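Thiosulfate sulfurtransferase TUM1 (Saccharomyces cerevisiae, PDB 3UTN) transfers sulfur as a persulfide from NFS1 to UBA4 in the pathway that 2-thiolates the wobble uridine of tRNAs. Local coordinates at residues A[182-195]-A[303-317]. Residues are numbered along the deposited sequence; the frame is centred on the assembly and turned at random.
With DMS (dimethyl sulfoxide), chain F.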
loop_
_atom_site.group_PDB
_atom_site.type_symbol
_atom_site.label_atom_id
_atom_site.label_comp_id
_atom_site.label_asym_id
_atom_site.label_seq_id
_atom_site.Cartn_x
_atom_site.Cartn_y
_atom_site.Cartn_z
ATOM N N ASP A 182 -6.409 8.340 -11.497
ATOM C CA ASP A 182 -6.421 7.985 -12.914
ATOM C C ASP A 182 -5.139 7.279 -13.357
ATOM O O ASP A 182 -5.180 6.370 -14.179
ATOM C CB ASP A 182 -6.685 9.228 -13.778
ATOM C CG ASP A 182 -5.640 10.330 -13.581
ATOM O OD1 ASP A 182 -4.913 10.320 -12.557
ATOM O OD2 ASP A 182 -5.549 11.219 -14.459
ATOM N N LYS A 183 -4.002 7.704 -12.812
ATOM C CA LYS A 183 -2.719 7.116 -13.172
ATOM C C LYS A 183 -2.364 5.932 -12.286
ATOM O O LYS A 183 -1.446 5.173 -12.591
ATOM C CB LYS A 183 -1.605 8.163 -13.082
ATOM C CG LYS A 183 -1.475 9.051 -14.312
ATOM C CD LYS A 183 -0.186 9.864 -14.276
ATOM C CE LYS A 183 -0.298 11.076 -13.360
ATOM N NZ LYS A 183 1.013 11.749 -13.133
ATOM N N GLU A 184 -3.084 5.779 -11.183
ATOM C CA GLU A 184 -2.624 4.910 -10.109
ATOM C C GLU A 184 -3.582 3.804 -9.768
ATOM O O GLU A 184 -3.186 2.780 -9.218
ATOM C CB GLU A 184 -2.369 5.745 -8.864
ATOM C CG GLU A 184 -1.136 6.608 -8.999
ATOM C CD GLU A 184 0.124 5.778 -8.938
ATOM O OE1 GLU A 184 1.067 6.080 -9.684
ATOM O OE2 GLU A 184 0.159 4.820 -8.144
ATOM N N ILE A 185 -4.851 4.032 -10.070
ATOM C CA ILE A 185 -5.897 3.129 -9.654
ATOM C C ILE A 185 -6.613 2.623 -10.880
ATOM O O ILE A 185 -7.126 3.406 -11.679
ATOM C CB ILE A 185 -6.897 3.820 -8.707
ATOM C CG1 ILE A 185 -6.176 4.282 -7.442
ATOM C CG2 ILE A 185 -8.070 2.900 -8.388
ATOM C CD1 ILE A 185 -7.001 5.135 -6.519
ATOM N N VAL A 186 -6.624 1.308 -11.030
ATOM C CA VAL A 186 -7.441 0.686 -12.043
ATOM C C VAL A 186 -8.799 0.504 -11.410
ATOM O O VAL A 186 -8.913 -0.031 -10.312
ATOM C CB VAL A 186 -6.913 -0.684 -12.477
ATOM C CG1 VAL A 186 -7.556 -1.077 -13.794
ATOM C CG2 VAL A 186 -5.403 -0.654 -12.616
ATOM N N ASP A 187 -9.822 0.993 -12.093
ATOM C CA ASP A 187 -11.177 0.806 -11.636
ATOM C C ASP A 187 -11.658 -0.537 -12.136
ATOM O O ASP A 187 -11.072 -1.120 -13.053
ATOM C CB ASP A 187 -12.075 1.934 -12.139
ATOM C CG ASP A 187 -11.773 3.260 -11.474
ATOM O OD1 ASP A 187 -11.101 3.270 -10.418
ATOM O OD2 ASP A 187 -12.217 4.297 -12.006
ATOM N N TYR A 188 -12.720 -1.031 -11.514
ATOM C CA TYR A 188 -13.293 -2.302 -11.885
ATOM C C TYR A 188 -13.641 -2.349 -13.364
ATOM O O TYR A 188 -13.367 -3.342 -14.032
ATOM C CB TYR A 188 -14.551 -2.577 -11.081
ATOM C CG TYR A 188 -15.233 -3.825 -11.543
ATOM C CD1 TYR A 188 -14.724 -5.075 -11.206
ATOM C CD2 TYR A 188 -16.367 -3.765 -12.355
ATOM C CE1 TYR A 188 -15.338 -6.229 -11.639
ATOM C CE2 TYR A 188 -16.990 -4.917 -12.790
ATOM C CZ TYR A 188 -16.470 -6.144 -12.428
ATOM O OH TYR A 188 -17.075 -7.294 -12.850
ATOM N N GLU A 189 -14.258 -1.275 -13.853
ATOM C CA GLU A 189 -14.677 -1.172 -15.245
ATOM C C GLU A 189 -13.525 -1.574 -16.156
ATOM O O GLU A 189 -13.663 -2.472 -16.981
ATOM C CB GLU A 189 -15.161 0.251 -15.564
ATOM C CG GLU A 189 -15.666 0.445 -16.992
ATOM C CD GLU A 189 -16.367 1.777 -17.212
ATOM O OE1 GLU A 189 -15.887 2.811 -16.697
ATOM O OE2 GLU A 189 -17.403 1.792 -17.913
ATOM N N GLU A 190 -12.377 -0.934 -15.969
ATOM C CA GLU A 190 -11.214 -1.244 -16.770
ATOM C C GLU A 190 -10.732 -2.660 -16.519
ATOM O O GLU A 190 -10.449 -3.389 -17.458
ATOM C CB GLU A 190 -10.089 -0.262 -16.495
ATOM C CG GLU A 190 -8.929 -0.424 -17.455
ATOM C CD GLU A 190 -7.752 0.434 -17.079
ATOM O OE1 GLU A 190 -7.910 1.305 -16.205
ATOM O OE2 GLU A 190 -6.666 0.230 -17.652
ATOM N N MET A 191 -10.638 -3.039 -15.247
ATOM C CA MET A 191 -10.229 -4.388 -14.887
ATOM C C MET A 191 -11.108 -5.405 -15.577
ATOM O O MET A 191 -10.623 -6.324 -16.226
ATOM C CB MET A 191 -10.314 -4.597 -13.380
ATOM C CG MET A 191 -9.091 -4.100 -12.656
ATOM S SD MET A 191 -7.581 -4.782 -13.352
ATOM C CE MET A 191 -7.630 -6.480 -12.798
ATOM N N PHE A 192 -12.411 -5.220 -15.434
ATOM C CA PHE A 192 -13.349 -6.138 -16.020
ATOM C C PHE A 192 -13.237 -6.158 -17.531
ATOM O O PHE A 192 -13.169 -7.224 -18.111
ATOM C CB PHE A 192 -14.781 -5.842 -15.601
ATOM C CG PHE A 192 -15.739 -6.876 -16.070
ATOM C CD1 PHE A 192 -15.685 -8.160 -15.550
ATOM C CD2 PHE A 192 -16.659 -6.591 -17.071
ATOM C CE1 PHE A 192 -16.556 -9.134 -15.993
ATOM C CE2 PHE A 192 -17.531 -7.564 -17.520
ATOM C CZ PHE A 192 -17.479 -8.838 -16.981
ATOM N N GLN A 193 -13.199 -4.984 -18.154
ATOM C CA GLN A 193 -13.049 -4.909 -19.607
ATOM C C GLN A 193 -11.780 -5.620 -20.043
ATOM O O GLN A 193 -11.803 -6.407 -20.979
ATOM C CB GLN A 193 -13.062 -3.463 -20.113
ATOM C CG GLN A 193 -12.895 -3.320 -21.627
ATOM C CD GLN A 193 -13.805 -4.239 -22.447
ATOM O OE1 GLN A 193 -14.861 -4.682 -21.986
ATOM N NE2 GLN A 193 -13.392 -4.521 -23.678
ATOM N N LEU A 194 -10.683 -5.349 -19.345
ATOM C CA LEU A 194 -9.415 -5.995 -19.644
ATOM C C LEU A 194 -9.539 -7.500 -19.570
ATOM O O LEU A 194 -9.023 -8.216 -20.421
ATOM C CB LEU A 194 -8.326 -5.507 -18.691
ATOM C CG LEU A 194 -7.867 -4.084 -18.990
ATOM C CD1 LEU A 194 -7.074 -3.550 -17.814
ATOM C CD2 LEU A 194 -7.080 -4.034 -20.294
ATOM N N VAL A 195 -10.243 -7.971 -18.552
ATOM C CA VAL A 195 -10.416 -9.392 -18.358
ATOM C C VAL A 195 -11.458 -9.931 -19.321
ATOM O O VAL A 195 -11.247 -10.967 -19.941
ATOM C CB VAL A 195 -10.805 -9.714 -16.910
ATOM C CG1 VAL A 195 -11.124 -11.190 -16.758
ATOM C CG2 VAL A 195 -9.668 -9.321 -15.987
ATOM N N VAL A 303 2.654 1.155 -12.872
ATOM C CA VAL A 303 2.032 0.179 -12.032
ATOM C C VAL A 303 0.838 0.884 -11.455
ATOM O O VAL A 303 0.947 1.971 -10.904
ATOM C CB VAL A 303 2.958 -0.288 -10.912
ATOM C CG1 VAL A 303 2.326 -1.459 -10.177
ATOM C CG2 VAL A 303 4.297 -0.692 -11.491
ATOM N N ARG A 304 -0.317 0.276 -11.632
ATOM C CA ARG A 304 -1.502 0.799 -11.024
ATOM C C ARG A 304 -2.028 -0.221 -10.064
ATOM O O ARG A 304 -1.694 -1.403 -10.138
ATOM C CB ARG A 304 -2.538 1.133 -12.078
ATOM C CG ARG A 304 -2.176 2.356 -12.893
ATOM C CD ARG A 304 -3.273 2.637 -13.893
ATOM N NE ARG A 304 -3.495 1.473 -14.741
ATOM C CZ ARG A 304 -4.641 1.209 -15.354
ATOM N NH1 ARG A 304 -5.684 2.019 -15.196
ATOM N NH2 ARG A 304 -4.745 0.124 -16.102
ATOM N N LEU A 305 -2.822 0.256 -9.130
ATOM C CA LEU A 305 -3.458 -0.620 -8.201
ATOM C C LEU A 305 -4.887 -0.781 -8.629
ATOM O O LEU A 305 -5.615 0.200 -8.781
ATOM C CB LEU A 305 -3.412 -0.046 -6.797
ATOM C CG LEU A 305 -4.120 -0.950 -5.796
ATOM C CD1 LEU A 305 -3.185 -2.047 -5.327
ATOM C CD2 LEU A 305 -4.609 -0.122 -4.635
ATOM N N TYR A 306 -5.286 -2.025 -8.827
ATOM C CA TYR A 306 -6.682 -2.330 -8.925
ATOM C C TYR A 306 -7.175 -2.271 -7.492
ATOM O O TYR A 306 -7.062 -3.227 -6.737
ATOM C CB TYR A 306 -6.916 -3.703 -9.544
ATOM C CG TYR A 306 -8.350 -4.140 -9.439
ATOM C CD1 TYR A 306 -9.381 -3.203 -9.465
ATOM C CD2 TYR A 306 -8.680 -5.478 -9.316
ATOM C CE1 TYR A 306 -10.697 -3.592 -9.375
ATOM C CE2 TYR A 306 -10.003 -5.877 -9.231
ATOM C CZ TYR A 306 -11.001 -4.926 -9.254
ATOM O OH TYR A 306 -12.310 -5.299 -9.161
ATOM N N ASP A 307 -7.708 -1.116 -7.126
ATOM C CA ASP A 307 -8.042 -0.861 -5.747
ATOM C C ASP A 307 -9.151 -1.790 -5.291
ATOM O O ASP A 307 -9.037 -2.424 -4.246
ATOM C CB ASP A 307 -8.426 0.596 -5.559
ATOM C CG ASP A 307 -8.581 0.969 -4.114
ATOM O OD1 ASP A 307 -7.982 0.299 -3.249
ATOM O OD2 ASP A 307 -9.309 1.935 -3.844
ATOM N N GLY A 308 -10.206 -1.893 -6.098
ATOM C CA GLY A 308 -11.322 -2.781 -5.793
ATOM C C GLY A 308 -10.791 -4.146 -5.441
ATOM O O GLY A 308 -11.278 -4.811 -4.522
ATOM N N SER A 309 -9.758 -4.546 -6.178
ATOM C CA SER A 309 -9.056 -5.790 -5.936
ATOM C C SER A 309 -10.003 -6.977 -5.965
ATOM O O SER A 309 -11.135 -6.884 -6.461
ATOM C CB SER A 309 -8.263 -5.719 -4.629
ATOM O OG SER A 309 -7.044 -5.037 -4.844
ATOM N N TRP A 310 -9.535 -8.085 -5.416
ATOM C CA TRP A 310 -10.229 -9.342 -5.528
ATOM C C TRP A 310 -11.626 -9.275 -5.001
ATOM O O TRP A 310 -12.552 -9.794 -5.617
ATOM C CB TRP A 310 -9.455 -10.429 -4.817
ATOM C CG TRP A 310 -10.121 -11.752 -4.979
ATOM C CD1 TRP A 310 -10.620 -12.577 -3.988
ATOM C CD2 TRP A 310 -10.425 -12.430 -6.233
ATOM N NE1 TRP A 310 -11.173 -13.704 -4.528
ATOM C CE2 TRP A 310 -11.088 -13.679 -5.870
ATOM C CE3 TRP A 310 -10.207 -12.145 -7.573
ATOM C CZ2 TRP A 310 -11.517 -14.585 -6.825
ATOM C CZ3 TRP A 310 -10.649 -13.060 -8.522
ATOM C CH2 TRP A 310 -11.283 -14.251 -8.157
ATOM N N THR A 311 -11.785 -8.614 -3.861
ATOM C CA THR A 311 -13.085 -8.499 -3.221
ATOM C C THR A 311 -14.102 -7.863 -4.147
ATOM O O THR A 311 -15.154 -8.442 -4.418
ATOM C CB THR A 311 -12.995 -7.691 -1.925
ATOM O OG1 THR A 311 -12.098 -8.362 -1.035
ATOM C CG2 THR A 311 -14.366 -7.578 -1.287
ATOM N N GLU A 312 -13.781 -6.674 -4.636
ATOM C CA GLU A 312 -14.666 -6.010 -5.559
ATOM C C GLU A 312 -14.809 -6.848 -6.808
ATOM O O GLU A 312 -15.905 -6.981 -7.345
ATOM C CB GLU A 312 -14.145 -4.639 -5.928
ATOM C CG GLU A 312 -15.097 -3.890 -6.826
ATOM C CD GLU A 312 -14.417 -2.811 -7.619
ATOM O OE1 GLU A 312 -13.311 -3.057 -8.152
ATOM O OE2 GLU A 312 -15.000 -1.720 -7.721
ATOM N N TRP A 313 -13.696 -7.413 -7.264
ATOM C CA TRP A 313 -13.712 -8.236 -8.451
ATOM C C TRP A 313 -14.765 -9.295 -8.358
ATOM O O TRP A 313 -15.622 -9.401 -9.229
ATOM C CB TRP A 313 -12.373 -8.905 -8.685
ATOM C CG TRP A 313 -12.460 -9.723 -9.928
ATOM C CD1 TRP A 313 -12.631 -11.092 -10.036
ATOM C CD2 TRP A 313 -12.461 -9.224 -11.298
ATOM N NE1 TRP A 313 -12.698 -11.467 -11.348
ATOM C CE2 TRP A 313 -12.606 -10.392 -12.157
ATOM C CE3 TRP A 313 -12.336 -7.967 -11.878
ATOM C CZ2 TRP A 313 -12.625 -10.288 -13.535
ATOM C CZ3 TRP A 313 -12.363 -7.874 -13.267
ATOM C CH2 TRP A 313 -12.510 -9.009 -14.071
ATOM N N VAL A 314 -14.693 -10.091 -7.299
ATOM C CA VAL A 314 -15.635 -11.175 -7.072
ATOM C C VAL A 314 -17.051 -10.650 -6.949
ATOM O O VAL A 314 -17.957 -11.125 -7.638
ATOM C CB VAL A 314 -15.271 -11.969 -5.814
ATOM C CG1 VAL A 314 -16.425 -12.863 -5.382
ATOM C CG2 VAL A 314 -14.043 -12.796 -6.098
ATOM N N LEU A 315 -17.226 -9.658 -6.085
ATOM C CA LEU A 315 -18.547 -9.112 -5.803
ATOM C C LEU A 315 -19.213 -8.529 -7.037
ATOM O O LEU A 315 -20.419 -8.663 -7.213
ATOM C CB LEU A 315 -18.476 -8.071 -4.691
ATOM C CG LEU A 315 -18.287 -8.661 -3.293
ATOM C CD1 LEU A 315 -18.085 -7.568 -2.257
ATOM C CD2 LEU A 315 -19.463 -9.555 -2.923
ATOM N N LYS A 316 -18.424 -7.899 -7.899
ATOM C CA LYS A 316 -18.969 -7.286 -9.098
ATOM C C LYS A 316 -19.049 -8.253 -10.277
ATOM O O LYS A 316 -19.932 -8.126 -11.122
ATOM C CB LYS A 316 -18.164 -6.048 -9.480
ATOM C CG LYS A 316 -18.452 -4.824 -8.628
ATOM C CD LYS A 316 -17.774 -3.604 -9.218
ATOM C CE LYS A 316 -18.142 -2.326 -8.493
ATOM N NZ LYS A 316 -17.338 -1.184 -9.007
ATOM N N SER A 317 -18.131 -9.214 -10.331
ATOM C CA SER A 317 -17.989 -10.082 -11.501
ATOM C C SER A 317 -18.704 -11.408 -11.346
ATOM O O SER A 317 -19.138 -12.004 -12.330
ATOM C CB SER A 317 -16.516 -10.348 -11.794
ATOM O OG SER A 317 -15.787 -9.140 -11.858
HETATM S S DMS F . -8.002 12.056 -11.261
HETATM O O DMS F . -6.636 11.668 -10.811
HETATM C C1 DMS F . -9.172 11.439 -10.165
HETATM C C2 DMS F . -8.225 13.754 -11.022
HETATM O O HOH W 1 1.483 4.574 -11.969
HETATM O O HOH W 2 -10.438 -0.256 -8.111
HETATM O O HOH W 3 -13.102 -0.300 -8.973
#
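Arg-304 and Glu-190 meet in a two-pronged salt bridge: NH1 donates to the syn side of OE1 at 2.5 Å and NH2 to OE2, with guanidinium and carboxylate planes 33° apart. The bend of the arginine at chi3 (-57°) turns the guanidinium toward the glutamate, and Val-186 CG2 lies over one of its faces, 3.4 Å from CZ. Next to it, Leu-305 N donates to Glu-184 O and Val-186 N to Leu-305 O at 2.7 Å, adding the short outermost strand 185-186 in parallel to strand 303-306. Farther along, Tyr-188 OH donates a very short bond to Ser-317 OG, while Lys-316 CB rides over the Tyr-188 ring, 3.6 Å from its centroid. Glu-312 receives Tyr-306 OH on OE1 (2.7 Å) and Lys-316 NZ on OE2, and a water links OE2 to Tyr-188 N. Met-191 CG presses on one face of the Tyr-306 ring, 3.4 Å from the centroid, with Ser-309 N over the other. Trp-313 drops its six-membered ring among Tyr-188, Met-191, Phe-192 and Val-195 as a knob into a hole, its CH2 3.4 Å from Val-195 CB; Trp-313 NE1 hydrogen-bonds to Trp-321 O. A leucine in place of Tyr-306 would probably leave Glu-312 OE1 without its hydroxyl donor and Met-191 without an aromatic face. In the C-terminal rhodanese domain, the side chain of Leu-305 comes within about 5 Å of that of persulfide-forming Cys-282, and Ser-309 OG bonds to Cys-282 N; paired charges and aromatic packing thus tie the edge strand and helix 188-196 to elements bordering the active site.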